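Local coordinates for protein AvrA (Salmonella typhimurium, PDB 6BE0) that probably acetylates serine and threonine residues of host proteins with acetyl-CoA, as a YopJ-family bacterial effector that binds inositol hexakisphosphate and coenzyme A, at residues E200-K206 with Y231-F236; K136-L141 with D169-A173; I46-E51 with R292-K297. One frame throughout, in Å; residues are numbered along the deposited sequence.

Contact 1: E200-K206 with Y231-F236; sequences EFMNLVK and YLPVSF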
loop_
_atom_site.group_PDB
_atom_site.type_symbol
_atom_site.label_atom_id
_atom_site.label_comp_id
_atom_site.label_asym_id
_atom_site.label_seq_id
_atom_site.Cartn_x
_atom_site.Cartn_y
_atom_site.Cartn_z
ATOM N N GLU A 200 5.279 2.268 11.402
ATOM C CA GLU A 200 5.383 3.723 11.462
ATOM C C GLU A 200 4.193 4.315 12.210
ATOM O O GLU A 200 3.733 5.411 11.891
ATOM C CB GLU A 200 5.459 4.313 10.051
ATOM C CG GLU A 200 6.599 3.769 9.199
ATOM C CD GLU A 200 7.961 4.266 9.642
ATOM O OE1 GLU A 200 8.037 5.006 10.647
ATOM O OE2 GLU A 200 8.960 3.918 8.974
ATOM N N PHE A 201 3.706 3.577 13.204
ATOM C CA PHE A 201 2.513 3.961 13.952
ATOM C C PHE A 201 2.577 5.401 14.458
ATOM O O PHE A 201 1.695 6.205 14.161
ATOM C CB PHE A 201 2.306 3.010 15.134
ATOM C CG PHE A 201 1.051 3.280 15.916
ATOM C CD1 PHE A 201 1.041 4.220 16.935
ATOM C CD2 PHE A 201 -0.118 2.595 15.633
ATOM C CE1 PHE A 201 -0.112 4.473 17.653
ATOM C CE2 PHE A 201 -1.272 2.843 16.348
ATOM C CZ PHE A 201 -1.269 3.782 17.359
ATOM N N MET A 202 3.616 5.722 15.222
ATOM C CA MET A 202 3.758 7.054 15.801
ATOM C C MET A 202 3.932 8.128 14.728
ATOM O O MET A 202 3.388 9.226 14.848
ATOM C CB MET A 202 4.945 7.091 16.766
ATOM C CG MET A 202 4.805 6.178 17.979
ATOM S SD MET A 202 3.324 6.485 18.968
ATOM C CE MET A 202 3.460 8.242 19.292
ATOM N N ASN A 203 4.691 7.812 13.683
ATOM C CA ASN A 203 4.930 8.764 12.600
ATOM C C ASN A 203 3.667 9.091 11.809
ATOM O O ASN A 203 3.648 10.042 11.026
ATOM C CB ASN A 203 5.997 8.227 11.641
ATOM C CG ASN A 203 7.407 8.362 12.190
ATOM O OD1 ASN A 203 7.673 9.184 13.068
ATOM N ND2 ASN A 203 8.324 7.560 11.661
ATOM N N LEU A 204 2.617 8.299 12.014
ATOM C CA LEU A 204 1.367 8.462 11.279
ATOM C C LEU A 204 0.253 9.043 12.145
ATOM O O LEU A 204 -0.897 9.125 11.715
ATOM C CB LEU A 204 0.929 7.117 10.702
ATOM C CG LEU A 204 1.825 6.597 9.580
ATOM C CD1 LEU A 204 1.551 5.128 9.318
ATOM C CD2 LEU A 204 1.617 7.419 8.319
ATOM N N VAL A 205 0.591 9.446 13.364
ATOM C CA VAL A 205 -0.390 10.067 14.243
ATOM C C VAL A 205 -0.899 11.371 13.636
ATOM O O VAL A 205 -2.100 11.636 13.640
ATOM C CB VAL A 205 0.197 10.346 15.644
ATOM C CG1 VAL A 205 -0.775 11.163 16.489
ATOM C CG2 VAL A 205 0.535 9.040 16.347
ATOM N N LYS A 206 0.017 12.179 13.111
ATOM C CA LYS A 206 -0.326 13.514 12.626
ATOM C C LYS A 206 -1.351 13.496 11.491
ATOM O O LYS A 206 -2.305 14.273 11.506
ATOM C CB LYS A 206 0.932 14.254 12.163
ATOM C CG LYS A 206 0.659 15.686 11.715
ATOM C CD LYS A 206 1.938 16.494 11.552
ATOM C CE LYS A 206 1.650 17.897 11.029
ATOM N NZ LYS A 206 0.758 18.677 11.935
ATOM N N TYR A 231 3.636 14.418 5.055
ATOM C CA TYR A 231 3.082 13.662 6.175
ATOM C C TYR A 231 3.801 12.335 6.402
ATOM O O TYR A 231 4.093 11.966 7.541
ATOM C CB TYR A 231 1.592 13.383 5.947
ATOM C CG TYR A 231 0.672 14.539 6.274
ATOM C CD1 TYR A 231 0.296 14.803 7.585
ATOM C CD2 TYR A 231 0.166 15.354 5.272
ATOM C CE1 TYR A 231 -0.549 15.853 7.888
ATOM C CE2 TYR A 231 -0.681 16.407 5.566
ATOM C CZ TYR A 231 -1.035 16.651 6.875
ATOM O OH TYR A 231 -1.880 17.698 7.170
ATOM N N LEU A 232 4.086 11.624 5.316
ATOM C CA LEU A 232 4.489 10.224 5.402
ATOM C C LEU A 232 6.002 10.033 5.520
ATOM O O LEU A 232 6.776 10.829 4.987
ATOM C CB LEU A 232 3.961 9.466 4.184
ATOM C CG LEU A 232 2.445 9.576 3.992
ATOM C CD1 LEU A 232 2.003 8.885 2.711
ATOM C CD2 LEU A 232 1.703 8.999 5.193
ATOM N N PRO A 233 6.424 8.966 6.222
ATOM C CA PRO A 233 7.845 8.693 6.465
ATOM C C PRO A 233 8.544 8.054 5.268
ATOM O O PRO A 233 7.888 7.665 4.303
ATOM C CB PRO A 233 7.808 7.735 7.654
ATOM C CG PRO A 233 6.544 6.980 7.469
ATOM C CD PRO A 233 5.564 7.954 6.864
ATOM N N VAL A 234 9.866 7.941 5.352
ATOM C CA VAL A 234 10.691 7.491 4.233
ATOM C C VAL A 234 10.402 6.044 3.838
ATOM O O VAL A 234 10.464 5.692 2.661
ATOM C CB VAL A 234 12.195 7.622 4.570
ATOM C CG1 VAL A 234 13.058 7.238 3.373
ATOM C CG2 VAL A 234 12.518 9.042 5.022
ATOM N N SER A 235 10.082 5.213 4.825
ATOM C CA SER A 235 9.917 3.778 4.605
ATOM C C SER A 235 8.787 3.447 3.628
ATOM O O SER A 235 8.716 2.333 3.110
ATOM C CB SER A 235 9.663 3.074 5.938
ATOM O OG SER A 235 8.482 3.555 6.552
ATOM N N PHE A 236 7.909 4.414 3.379
ATOM C CA PHE A 236 6.796 4.220 2.455
ATOM C C PHE A 236 7.239 4.271 0.993
ATOM O O PHE A 236 6.537 3.781 0.110
ATOM C CB PHE A 236 5.720 5.280 2.700
ATOM C CG PHE A 236 4.784 4.946 3.826
ATOM C CD1 PHE A 236 5.273 4.534 5.052
ATOM C CD2 PHE A 236 3.414 5.056 3.658
ATOM C CE1 PHE A 236 4.415 4.226 6.088
ATOM C CE2 PHE A 236 2.551 4.751 4.692
ATOM C CZ PHE A 236 3.051 4.336 5.908
HETATM O O HOH W 1 1.732 11.583 9.758
HETATM O O HOH W 2 5.686 10.735 8.884
#
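Glu-200 lays its bent side chain along the ring of Pro-233, the two running alongside with opposite sense, Glu-200 CG 3.6 Å from Pro-233 CG. The fold at chi2 (-72°) carries the carboxylate on past the proline to Ser-235, whose OG donates to Glu-200 OE2; at 2.5 Å as modelled, the length of this bond is doubtful. The other oxygen, Glu-200 OE1, takes a hydrogen bond from Asn-203 ND2 (2.8 Å) on its syn side, the donor lying 31° out of the carboxylate plane. The same Glu-200 CG sits at the edge of the Phe-236 ring. Deeper in, Leu-204 divides its methyls: CD1 approaches Phe-236 CZ at 3.8 Å, while CD2 meets Leu-232 CD2 at 3.5 Å. Leu-193 and Leu-197 of helix 186-199 touch Phe-236. At the outer end Lys-206 CG touches the edge of the Tyr-231 ring, whose hydroxyl bonds to Asp-210. One water donates to Asn-203 O (2.8 Å) and, at longer range, to Tyr-231 O (3.3 Å), which probably eases the repulsion between these carbonyls; a second is modelled too close to Tyr-231 O to be certain. Ser-235 lies next to Lys-196, which binds inositol hexakisphosphate. Asn-203 thus steadies the carboxylate from its own segment, while the bond to Ser-235, if real at that length, links the turn after helix 186-199 to the loop at the pocket's edge.

Contact 2: K136-L141 with D169-A173; sequences KTSVIL and DCYFA
Thr-137 takes up both Asp-169 O and Tyr-171 N, opening a parallel strand pair in which five hydrogen bonds alternate regularly between residues 136-141 and 169-173. Thr-137 N donates to Asp-169 O at 2.8 Å, and Thr-137 O accepts from Tyr-171 N, also at 2.8 Å, with an N-H...O angle of 173°. Val-139 repeats the pattern: its N reaches Tyr-171 O (2.9 Å) and its O receives Ala-173 N (3.0 Å). Leu-141 N donates to Ala-173 O, and the pattern runs on to Val-175. The alternate residues of strand 136-143 turn their polar backbone atoms to its other neighbour, strand 125-133, where Ser-138 bonds with Arg-131 and Ile-140 with Asp-129. Weaker CA-H...O contacts supplement the bonds, for example Phe-172 CA to Val-139 O at 3.3 Å. Tyr-171 O also takes a weak hydrogen bond from Asn-211 ND2, and Ser-138 OG is held by both His-208 ND1 and Asn-211 ND2 of helix 205-212, which packs on the face bearing Ser-138, Ile-140 and Ala-173. On the other face helix 151-164 packs against Cys-170 and Phe-172, its Leu-162 touching both. There Phe-172, with CG anti to its N (chi1 170°), turns its ring edge to Val-139 CG1, 4.0 Å from Phe-172 CD2. At the strand start Lys-136 CD comes to 3.7 Å from Tyr-171 CE1, while Lys-136 NZ and Asp-169 OD1 are too far apart for a salt bridge. Helix 151-164 thus makes a beta-alpha-beta crossover between adjacent parallel strands. Chemically, the N-H and C=O groups of Thr-137 and Val-139, and the N-H of Leu-141, are paired with segment 169-173, with the Ser-138 hydroxyl satisfied by helix 205-212 and the side chains of Cys-170 and Phe-172 set against the crossover helix.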
loop_
_atom_site.group_PDB
_atom_site.type_symbol
_atom_site.label_atom_id
_atom_site.label_comp_id
_atom_site.label_asym_id
_atom_site.label_seq_id
_atom_site.Cartn_x
_atom_site.Cartn_y
_atom_site.Cartn_z
ATOM N N LYS A 136 -12.951 9.707 18.204
ATOM C CA LYS A 136 -13.291 9.768 16.789
ATOM C C LYS A 136 -12.543 8.717 15.967
ATOM O O LYS A 136 -11.430 8.320 16.312
ATOM C CB LYS A 136 -13.002 11.176 16.262
ATOM C CG LYS A 136 -13.195 12.258 17.328
ATOM C CD LYS A 136 -13.555 13.615 16.740
ATOM C CE LYS A 136 -13.496 14.710 17.795
ATOM N NZ LYS A 136 -14.339 14.403 18.988
ATOM N N THR A 137 -13.173 8.273 14.881
ATOM C CA THR A 137 -12.633 7.214 14.032
ATOM C C THR A 137 -12.020 7.788 12.757
ATOM O O THR A 137 -12.667 8.551 12.036
ATOM C CB THR A 137 -13.730 6.193 13.656
ATOM O OG1 THR A 137 -14.205 5.545 14.842
ATOM C CG2 THR A 137 -13.203 5.137 12.686
ATOM N N SER A 138 -10.774 7.408 12.485
ATOM C CA SER A 138 -10.065 7.853 11.289
ATOM C C SER A 138 -9.875 6.703 10.306
ATOM O O SER A 138 -9.392 5.631 10.669
ATOM C CB SER A 138 -8.706 8.453 11.659
ATOM O OG SER A 138 -7.981 8.826 10.500
ATOM N N VAL A 139 -10.260 6.943 9.058
ATOM C CA VAL A 139 -10.118 5.959 7.993
ATOM C C VAL A 139 -9.421 6.610 6.807
ATOM O O VAL A 139 -9.947 7.552 6.219
ATOM C CB VAL A 139 -11.487 5.397 7.554
ATOM C CG1 VAL A 139 -11.321 4.346 6.465
ATOM C CG2 VAL A 139 -12.227 4.815 8.749
ATOM N N ILE A 140 -8.240 6.110 6.459
ATOM C CA ILE A 140 -7.474 6.669 5.351
ATOM C C ILE A 140 -7.170 5.612 4.299
ATOM O O ILE A 140 -6.499 4.618 4.575
ATOM C CB ILE A 140 -6.156 7.300 5.836
ATOM C CG1 ILE A 140 -6.455 8.392 6.868
ATOM C CG2 ILE A 140 -5.377 7.881 4.653
ATOM C CD1 ILE A 140 -5.225 9.021 7.494
ATOM N N LEU A 141 -7.670 5.848 3.089
ATOM C CA LEU A 141 -7.431 4.967 1.955
ATOM C C LEU A 141 -6.194 5.428 1.197
ATOM O O LEU A 141 -6.141 6.559 0.718
ATOM C CB LEU A 141 -8.651 4.950 1.029
ATOM C CG LEU A 141 -8.525 4.185 -0.293
ATOM C CD1 LEU A 141 -8.363 2.695 -0.058
ATOM C CD2 LEU A 141 -9.735 4.462 -1.173
ATOM N N ASP A 169 -18.865 10.222 14.523
ATOM C CA ASP A 169 -17.547 10.849 14.537
ATOM C C ASP A 169 -16.523 10.058 13.723
ATOM O O ASP A 169 -15.413 9.794 14.189
ATOM C CB ASP A 169 -17.064 11.013 15.979
ATOM C CG ASP A 169 -17.956 11.937 16.787
ATOM O OD1 ASP A 169 -17.871 13.168 16.588
ATOM O OD2 ASP A 169 -18.740 11.435 17.620
ATOM N N CYS A 170 -16.914 9.682 12.508
ATOM C CA CYS A 170 -16.058 8.918 11.608
ATOM C C CYS A 170 -15.606 9.796 10.445
ATOM O O CYS A 170 -16.433 10.354 9.722
ATOM C CB CYS A 170 -16.802 7.685 11.090
ATOM S SG CYS A 170 -15.819 6.593 10.046
ATOM N N TYR A 171 -14.291 9.915 10.273
ATOM C CA TYR A 171 -13.718 10.799 9.263
ATOM C C TYR A 171 -12.896 10.018 8.242
ATOM O O TYR A 171 -12.061 9.188 8.605
ATOM C CB TYR A 171 -12.854 11.869 9.933
ATOM C CG TYR A 171 -13.618 12.709 10.931
ATOM C CD1 TYR A 171 -13.700 12.332 12.264
ATOM C CD2 TYR A 171 -14.264 13.871 10.538
ATOM C CE1 TYR A 171 -14.401 13.096 13.178
ATOM C CE2 TYR A 171 -14.968 14.639 11.446
ATOM C CZ TYR A 171 -15.033 14.247 12.763
ATOM O OH TYR A 171 -15.732 15.008 13.674
ATOM N N PHE A 172 -13.143 10.298 6.963
ATOM C CA PHE A 172 -12.512 9.569 5.870
ATOM C C PHE A 172 -11.658 10.477 4.988
ATOM O O PHE A 172 -11.993 11.640 4.756
ATOM C CB PHE A 172 -13.572 8.871 5.017
ATOM C CG PHE A 172 -13.034 8.287 3.740
ATOM C CD1 PHE A 172 -13.152 8.976 2.545
ATOM C CD2 PHE A 172 -12.403 7.053 3.736
ATOM C CE1 PHE A 172 -12.656 8.443 1.370
ATOM C CE2 PHE A 172 -11.905 6.516 2.566
ATOM C CZ PHE A 172 -12.032 7.213 1.381
ATOM N N ALA A 173 -10.552 9.925 4.497
ATOM C CA ALA A 173 -9.672 10.634 3.580
ATOM C C ALA A 173 -9.006 9.650 2.627
ATOM O O ALA A 173 -8.713 8.516 2.997
ATOM C CB ALA A 173 -8.624 11.423 4.348
#

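Contact 3: I46-E51 with R292-K297; sequences IVERLE and RIAEYK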
loop_
_atom_site.group_PDB
_atom_site.type_symbol
_atom_site.label_atom_id
_atom_site.label_comp_id
_atom_site.label_asym_id
_atom_site.label_seq_id
_atom_site.Cartn_x
_atom_site.Cartn_y
_atom_site.Cartn_z
ATOM N N ILE A 46 5.619 -21.118 -9.882
ATOM C CA ILE A 46 5.315 -19.707 -10.102
ATOM C C ILE A 46 6.524 -18.826 -9.788
ATOM O O ILE A 46 6.875 -17.943 -10.572
ATOM C CB ILE A 46 4.103 -19.258 -9.247
ATOM C CG1 ILE A 46 2.813 -19.838 -9.829
ATOM C CG2 ILE A 46 3.997 -17.731 -9.187
ATOM C CD1 ILE A 46 1.609 -19.717 -8.917
ATOM N N VAL A 47 7.156 -19.069 -8.644
ATOM C CA VAL A 47 8.311 -18.280 -8.223
ATOM C C VAL A 47 9.399 -18.287 -9.294
ATOM O O VAL A 47 10.004 -17.253 -9.579
ATOM C CB VAL A 47 8.899 -18.805 -6.891
ATOM C CG1 VAL A 47 10.256 -18.161 -6.591
ATOM C CG2 VAL A 47 7.932 -18.547 -5.747
ATOM N N GLU A 48 9.640 -19.451 -9.888
ATOM C CA GLU A 48 10.664 -19.575 -10.918
ATOM C C GLU A 48 10.302 -18.738 -12.141
ATOM O O GLU A 48 11.169 -18.097 -12.737
ATOM C CB GLU A 48 10.857 -21.041 -11.316
ATOM C CG GLU A 48 12.045 -21.285 -12.248
ATOM C CD GLU A 48 11.752 -20.946 -13.702
ATOM O OE1 GLU A 48 10.599 -21.131 -14.145
ATOM O OE2 GLU A 48 12.681 -20.493 -14.403
ATOM N N ARG A 49 9.026 -18.742 -12.513
ATOM C CA ARG A 49 8.569 -17.956 -13.655
ATOM C C ARG A 49 8.771 -16.466 -13.404
ATOM O O ARG A 49 9.173 -15.733 -14.305
ATOM C CB ARG A 49 7.096 -18.240 -13.962
ATOM C CG ARG A 49 6.829 -19.641 -14.495
ATOM C CD ARG A 49 5.469 -19.746 -15.178
ATOM N NE ARG A 49 4.368 -19.342 -14.305
ATOM C CZ ARG A 49 3.840 -18.119 -14.261
ATOM N NH1 ARG A 49 4.302 -17.149 -15.043
ATOM N NH2 ARG A 49 2.840 -17.864 -13.428
ATOM N N LEU A 50 8.495 -16.023 -12.181
ATOM C CA LEU A 50 8.653 -14.616 -11.821
ATOM C C LEU A 50 10.097 -14.161 -11.992
ATOM O O LEU A 50 10.360 -13.093 -12.542
ATOM C CB LEU A 50 8.207 -14.369 -10.378
ATOM C CG LEU A 50 6.732 -14.609 -10.048
ATOM C CD1 LEU A 50 6.470 -14.307 -8.583
ATOM C CD2 LEU A 50 5.828 -13.771 -10.934
ATOM N N GLU A 51 11.028 -14.977 -11.513
ATOM C CA GLU A 51 12.445 -14.657 -11.611
ATOM C C GLU A 51 12.906 -14.700 -13.062
ATOM O O GLU A 51 13.662 -13.838 -13.508
ATOM C CB GLU A 51 13.266 -15.625 -10.758
ATOM C CG GLU A 51 13.021 -15.474 -9.265
ATOM C CD GLU A 51 13.694 -16.553 -8.448
ATOM O OE1 GLU A 51 13.590 -17.737 -8.828
ATOM O OE2 GLU A 51 14.332 -16.216 -7.429
ATOM N N ARG A 292 7.456 -9.238 -4.542
ATOM C CA ARG A 292 6.495 -10.313 -4.767
ATOM C C ARG A 292 7.180 -11.664 -4.593
ATOM O O ARG A 292 6.636 -12.573 -3.964
ATOM C CB ARG A 292 5.873 -10.219 -6.165
ATOM C CG ARG A 292 4.956 -11.393 -6.499
ATOM C CD ARG A 292 4.363 -11.302 -7.896
ATOM N NE ARG A 292 3.433 -10.182 -8.037
ATOM C CZ ARG A 292 3.701 -9.041 -8.668
ATOM N NH1 ARG A 292 4.881 -8.831 -9.242
ATOM N NH2 ARG A 292 2.772 -8.097 -8.731
ATOM N N ILE A 293 8.376 -11.782 -5.161
ATOM C CA ILE A 293 9.140 -13.021 -5.096
ATOM C C ILE A 293 9.512 -13.352 -3.652
ATOM O O ILE A 293 9.406 -14.501 -3.224
ATOM C CB ILE A 293 10.416 -12.933 -5.963
ATOM C CG1 ILE A 293 10.028 -12.754 -7.436
ATOM C CG2 ILE A 293 11.280 -14.183 -5.787
ATOM C CD1 ILE A 293 11.193 -12.476 -8.359
ATOM N N ALA A 294 9.946 -12.340 -2.909
ATOM C CA ALA A 294 10.277 -12.517 -1.501
ATOM C C ALA A 294 9.058 -13.001 -0.727
ATOM O O ALA A 294 9.134 -13.961 0.041
ATOM C CB ALA A 294 10.795 -11.217 -0.909
ATOM N N GLU A 295 7.935 -12.326 -0.945
ATOM C CA GLU A 295 6.683 -12.656 -0.277
ATOM C C GLU A 295 6.247 -14.091 -0.565
ATOM O O GLU A 295 5.835 -14.814 0.341
ATOM C CB GLU A 295 5.593 -11.675 -0.708
ATOM C CG GLU A 295 5.738 -10.283 -0.108
ATOM C CD GLU A 295 5.197 -10.191 1.309
ATOM O OE1 GLU A 295 5.032 -11.243 1.962
ATOM O OE2 GLU A 295 4.930 -9.061 1.768
ATOM N N TYR A 296 6.344 -14.501 -1.827
ATOM C CA TYR A 296 5.973 -15.859 -2.217
ATOM C C TYR A 296 6.910 -16.889 -1.593
ATOM O O TYR A 296 6.463 -17.915 -1.078
ATOM C CB TYR A 296 5.987 -16.015 -3.741
ATOM C CG TYR A 296 4.849 -15.331 -4.472
ATOM C CD1 TYR A 296 4.033 -14.402 -3.838
ATOM C CD2 TYR A 296 4.586 -15.627 -5.802
ATOM C CE1 TYR A 296 2.996 -13.783 -4.512
ATOM C CE2 TYR A 296 3.551 -15.015 -6.482
ATOM C CZ TYR A 296 2.760 -14.095 -5.834
ATOM O OH TYR A 296 1.731 -13.488 -6.516
ATOM N N LYS A 297 8.210 -16.616 -1.650
ATOM C CA LYS A 297 9.209 -17.542 -1.128
ATOM C C LYS A 297 9.025 -17.777 0.368
ATOM O O LYS A 297 9.297 -18.868 0.868
ATOM C CB LYS A 297 10.622 -17.022 -1.401
ATOM C CG LYS A 297 11.111 -17.256 -2.823
ATOM C CD LYS A 297 12.560 -16.822 -2.980
ATOM C CE LYS A 297 13.084 -17.094 -4.379
ATOM N NZ LYS A 297 14.518 -16.718 -4.506
#
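Glu-51 and Lys-297 form the salt bridge between the two helices, their side chains meeting head-on, with Lys-297 NZ 3.0 Å from Glu-51 OE2. The ammonium approaches that oxygen on its syn side, though 31° out of the carboxylate plane. Both chains are extended beyond CG, which lets the charged ends meet past the apolar layer. Two other polar groups of helix 287-300 look elsewhere: Arg-292 makes salt bridges with Glu-185 and Asp-68, and Tyr-296 OH bonds to Asp-68. One aspartate on helix 65-82 thereby holds both the guanidinium and the phenol, limiting the freedom of the side chains that Leu-50 packs against. The aliphatic part of the bridge is itself packed: Glu-51 CG lies 3.6 Å from Ile-293 CD1, and Val-47 CG1 rests 3.7 Å from Lys-297 CE. Further in, Leu-50 fills the centre. Its CB meets Ile-293 CG1 at 3.8 Å, while CD1 crosses to the Tyr-296 ring, 3.6 Å from Tyr-296 CD2, and also touches the methylenes of Arg-292. That ring is hemmed in at several points: Arg-292 CG lies over one face, displaced from the ring centre, and Ile-46 CG2 and Val-47 CG2 stand near its plane at the edge. Thr-67, Met-71 and Leu-75 of helix 65-82 also touch the Tyr-296 side chain. The segment axes run nearly antiparallel, at 164°, and pass 10.0 Å apart at the nearest point. The near-antiparallel axes with interlocking aliphatic side chains make this an antiparallel helix pair, joining the first and last helices of the modelled chain, 40-55 and 287-300.

Overall arrangement
Contact 2 comes first to completion along the chain and contact 1 follows it, while contact 3 spans both, pairing helix 40-55 with helix 287-300 near the two ends of the modelled chain. Contacts 1 and 2 are neighbours, with centres 16 Å apart, and helix 205-212 connects them: it begins in contact 1 and packs on one face of strands 136-143 and 170-176 of the mixed sheet. Contact 3 lies across the chain's centre, about 29 Å from contact 1 and 35 Å from contact 2, centre to centre. Helix 186-199, with the inositol hexakisphosphate-binding residues Lys-195 and Lys-196, touches contacts 1 and 3; the bound ligand is about 6 Å from the Ser-235 side chain and 11 Å from that of Arg-292.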